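Local coordinates for protein Dye-decolorizing peroxidase (Irpex lacteus, PDB 7D8M) that binds heme b and, as a member of the DyP-type family, probably uses peroxide to oxidise dyes and other substrates, at residues A[319-323]-A[324-328]. Sequence-based numbering, arbitrary orientation.
Sequences RDLEG and QGLFG. With HEM (protoporphyrin IX containing Fe), chain B.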
loop_
_atom_site.group_PDB
_atom_site.type_symbol
_atom_site.label_atom_id
_atom_site.label_comp_id
_atom_site.label_asym_id
_atom_site.label_seq_id
_atom_site.Cartn_x
_atom_site.Cartn_y
_atom_site.Cartn_z
ATOM N N ARG A 319 4.831 -12.110 -11.005
ATOM C CA ARG A 319 5.310 -11.715 -12.325
ATOM C C ARG A 319 5.395 -12.902 -13.276
ATOM O O ARG A 319 5.172 -12.745 -14.482
ATOM C CB ARG A 319 6.686 -11.045 -12.213
ATOM C CG ARG A 319 6.749 -9.872 -11.256
ATOM C CD ARG A 319 8.180 -9.434 -11.007
ATOM N NE ARG A 319 8.227 -8.349 -10.031
ATOM C CZ ARG A 319 9.150 -7.392 -10.006
ATOM N NH1 ARG A 319 10.126 -7.383 -10.907
ATOM N NH2 ARG A 319 9.096 -6.448 -9.071
ATOM N N ASP A 320 5.709 -14.093 -12.760
ATOM C CA ASP A 320 5.915 -15.236 -13.643
ATOM C C ASP A 320 4.591 -15.755 -14.194
ATOM O O ASP A 320 4.504 -16.127 -15.369
ATOM C CB ASP A 320 6.685 -16.340 -12.909
ATOM C CG ASP A 320 5.984 -16.815 -11.651
ATOM O OD1 ASP A 320 5.242 -16.016 -11.021
ATOM O OD2 ASP A 320 6.185 -17.992 -11.280
ATOM N N LEU A 321 3.542 -15.768 -13.371
ATOM C CA LEU A 321 2.230 -16.179 -13.858
ATOM C C LEU A 321 1.735 -15.234 -14.946
ATOM O O LEU A 321 1.264 -15.678 -16.001
ATOM C CB LEU A 321 1.228 -16.236 -12.705
ATOM C CG LEU A 321 1.497 -17.115 -11.484
ATOM C CD1 LEU A 321 0.181 -17.403 -10.801
ATOM C CD2 LEU A 321 2.233 -18.428 -11.823
ATOM N N GLU A 322 1.844 -13.922 -14.705
ATOM C CA GLU A 322 1.430 -12.937 -15.704
ATOM C C GLU A 322 2.300 -13.037 -16.946
ATOM O O GLU A 322 1.793 -12.985 -18.074
ATOM C CB GLU A 322 1.497 -11.524 -15.115
ATOM C CG GLU A 322 0.980 -10.407 -16.055
ATOM C CD GLU A 322 1.050 -9.004 -15.445
ATOM O OE1 GLU A 322 1.218 -8.870 -14.213
ATOM O OE2 GLU A 322 0.926 -8.022 -16.208
ATOM N N GLY A 323 3.612 -13.206 -16.753
ATOM C CA GLY A 323 4.518 -13.260 -17.880
ATOM C C GLY A 323 4.285 -14.474 -18.748
ATOM O O GLY A 323 4.579 -14.446 -19.945
ATOM N N GLN A 324 3.753 -15.547 -18.165
ATOM C CA GLN A 324 3.305 -16.716 -18.911
ATOM C C GLN A 324 1.964 -16.495 -19.598
ATOM O O GLN A 324 1.484 -17.408 -20.284
ATOM C CB GLN A 324 3.194 -17.930 -17.989
ATOM C CG GLN A 324 4.517 -18.603 -17.655
ATOM C CD GLN A 324 4.365 -19.628 -16.555
ATOM O OE1 GLN A 324 4.265 -19.280 -15.374
ATOM N NE2 GLN A 324 4.337 -20.901 -16.931
ATOM N N GLY A 325 1.355 -15.319 -19.436
ATOM C CA GLY A 325 0.090 -15.006 -20.072
ATOM C C GLY A 325 -1.129 -15.623 -19.429
ATOM O O GLY A 325 -2.203 -15.616 -20.041
ATOM N N LEU A 326 -1.011 -16.164 -18.217
ATOM C CA LEU A 326 -2.184 -16.726 -17.560
ATOM C C LEU A 326 -3.198 -15.652 -17.182
ATOM O O LEU A 326 -4.382 -15.960 -17.024
ATOM C CB LEU A 326 -1.760 -17.520 -16.330
ATOM C CG LEU A 326 -0.781 -18.670 -16.632
ATOM C CD1 LEU A 326 -0.212 -19.229 -15.335
ATOM C CD2 LEU A 326 -1.467 -19.777 -17.431
ATOM N N PHE A 327 -2.757 -14.411 -17.023
ATOM C CA PHE A 327 -3.643 -13.267 -16.851
ATOM C C PHE A 327 -2.824 -12.028 -17.183
ATOM O O PHE A 327 -1.616 -12.112 -17.416
ATOM C CB PHE A 327 -4.250 -13.217 -15.441
ATOM C CG PHE A 327 -3.245 -13.374 -14.324
ATOM C CD1 PHE A 327 -2.573 -12.272 -13.814
ATOM C CD2 PHE A 327 -2.981 -14.625 -13.778
ATOM C CE1 PHE A 327 -1.656 -12.406 -12.785
ATOM C CE2 PHE A 327 -2.064 -14.770 -12.748
ATOM C CZ PHE A 327 -1.400 -13.654 -12.247
ATOM N N GLY A 328 -3.491 -10.884 -17.218
ATOM C CA GLY A 328 -2.890 -9.627 -17.641
ATOM C C GLY A 328 -2.450 -8.740 -16.492
ATOM O O GLY A 328 -2.012 -9.214 -15.437
HETATM C CHA HEM B . 6.323 -4.925 -1.827
HETATM C CHB HEM B . 6.733 -4.614 2.995
HETATM C CHC HEM B . 1.888 -4.609 3.373
HETATM C CHD HEM B . 1.503 -5.424 -1.393
HETATM C C1A HEM B . 6.864 -4.819 -0.565
HETATM C C2A HEM B . 8.273 -4.685 -0.246
HETATM C C3A HEM B . 8.378 -4.586 1.092
HETATM C C4A HEM B . 7.047 -4.655 1.654
HETATM C CMA HEM B . 9.659 -4.427 1.931
HETATM C CAA HEM B . 9.418 -4.654 -1.293
HETATM C CBA HEM B . 9.673 -3.220 -1.756
HETATM C CGA HEM B . 9.038 -2.948 -3.106
HETATM O O1A HEM B . 9.024 -3.863 -3.963
HETATM O O2A HEM B . 8.569 -1.800 -3.340
HETATM C C1B HEM B . 5.457 -4.549 3.502
HETATM C C2B HEM B . 5.128 -4.322 4.891
HETATM C C3B HEM B . 3.785 -4.333 4.994
HETATM C C4B HEM B . 3.234 -4.548 3.675
HETATM C CMB HEM B . 6.197 -4.148 6.010
HETATM C CAB HEM B . 2.889 -4.114 6.237
HETATM C CBB HEM B . 3.313 -3.520 7.358
HETATM C C1C HEM B . 1.347 -4.901 2.132
HETATM C C2C HEM B . -0.053 -5.149 1.829
HETATM C C3C HEM B . -0.158 -5.368 0.503
HETATM C C4C HEM B . 1.176 -5.287 -0.062
HETATM C CMC HEM B . -1.174 -5.115 2.897
HETATM C CAC HEM B . -1.408 -5.701 -0.353
HETATM C CBC HEM B . -2.518 -6.262 0.156
HETATM C C1D HEM B . 2.757 -5.236 -1.936
HETATM C C2D HEM B . 3.089 -5.104 -3.346
HETATM C C3D HEM B . 4.411 -4.972 -3.461
HETATM C C4D HEM B . 4.979 -5.013 -2.126
HETATM C CMD HEM B . 2.106 -5.122 -4.528
HETATM C CAD HEM B . 5.195 -4.818 -4.779
HETATM C CBD HEM B . 5.541 -6.215 -5.303
HETATM C CGD HEM B . 6.223 -6.154 -6.653
HETATM O O1D HEM B . 7.182 -6.939 -6.870
HETATM O O2D HEM B . 5.820 -5.320 -7.512
HETATM N NA HEM B . 6.151 -4.806 0.613
HETATM N NB HEM B . 4.279 -4.683 2.779
HETATM N NC HEM B . 2.058 -5.004 0.959
HETATM N ND HEM B . 3.935 -5.158 -1.213
HETATM FE FE HEM B . 4.101 -5.075 0.823
HETATM O O HOH W 1 0.284 -11.285 -19.532
#
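Phe327 folds its ring back against Leu321 and Glu322 where the short helix 319-323 ends in a Schellman motif. Gly325, at positive phi, carries the chain out of the last turn. Leu326 N reaches back to Leu321 O at 3.2 Å, while Gly325 N donates to Glu322 O from above the carbonyl plane. The reversal presents Phe327 to the helix: with chi1 at 49°, CG sits between its own backbone N and carbonyl carbon, and the ring turns back against the last turn. Its CE2 lies 3.6 Å from Leu321 CB, an oblique approach, whereas the backbone N of Glu322 stands over one ring face, offset toward the rim. Across CZ from CE2, ring atom CE1 comes to 4.0 Å from Glu322 CB. Phe331 meets the same ring with its plane steeply inclined, and Leu321 also packs on Phe386.

Glu322 extends alongside the outgoing chain. Its CG, anti to the backbone N (chi1 -176°), passes 3.4 Å from Phe327 O, and the carboxylate arrives beside Gly328 O; these oxygens are all acceptors, and OE1 is instead hydrogen-bonded to His332 NE2. Cutting Glu322 back to an alanine would probably deprive His332 of this partner and open a gap beside the backbone of Phe327 and Gly328.

At the start of the helix, Arg319 directs its CB away from the turn, and its extended chain runs to the heme, which Asn317 also binds. There NH2 meets propionate O1D of the heme at 3.0 Å in a nearly straight bond (164°), with Asn289 and Phe291 O holding the guanidinium as well. Back at the helix end, one water donates to both Glu322 O, at 2.7 Å, and Phe327 O, at 3.0 Å.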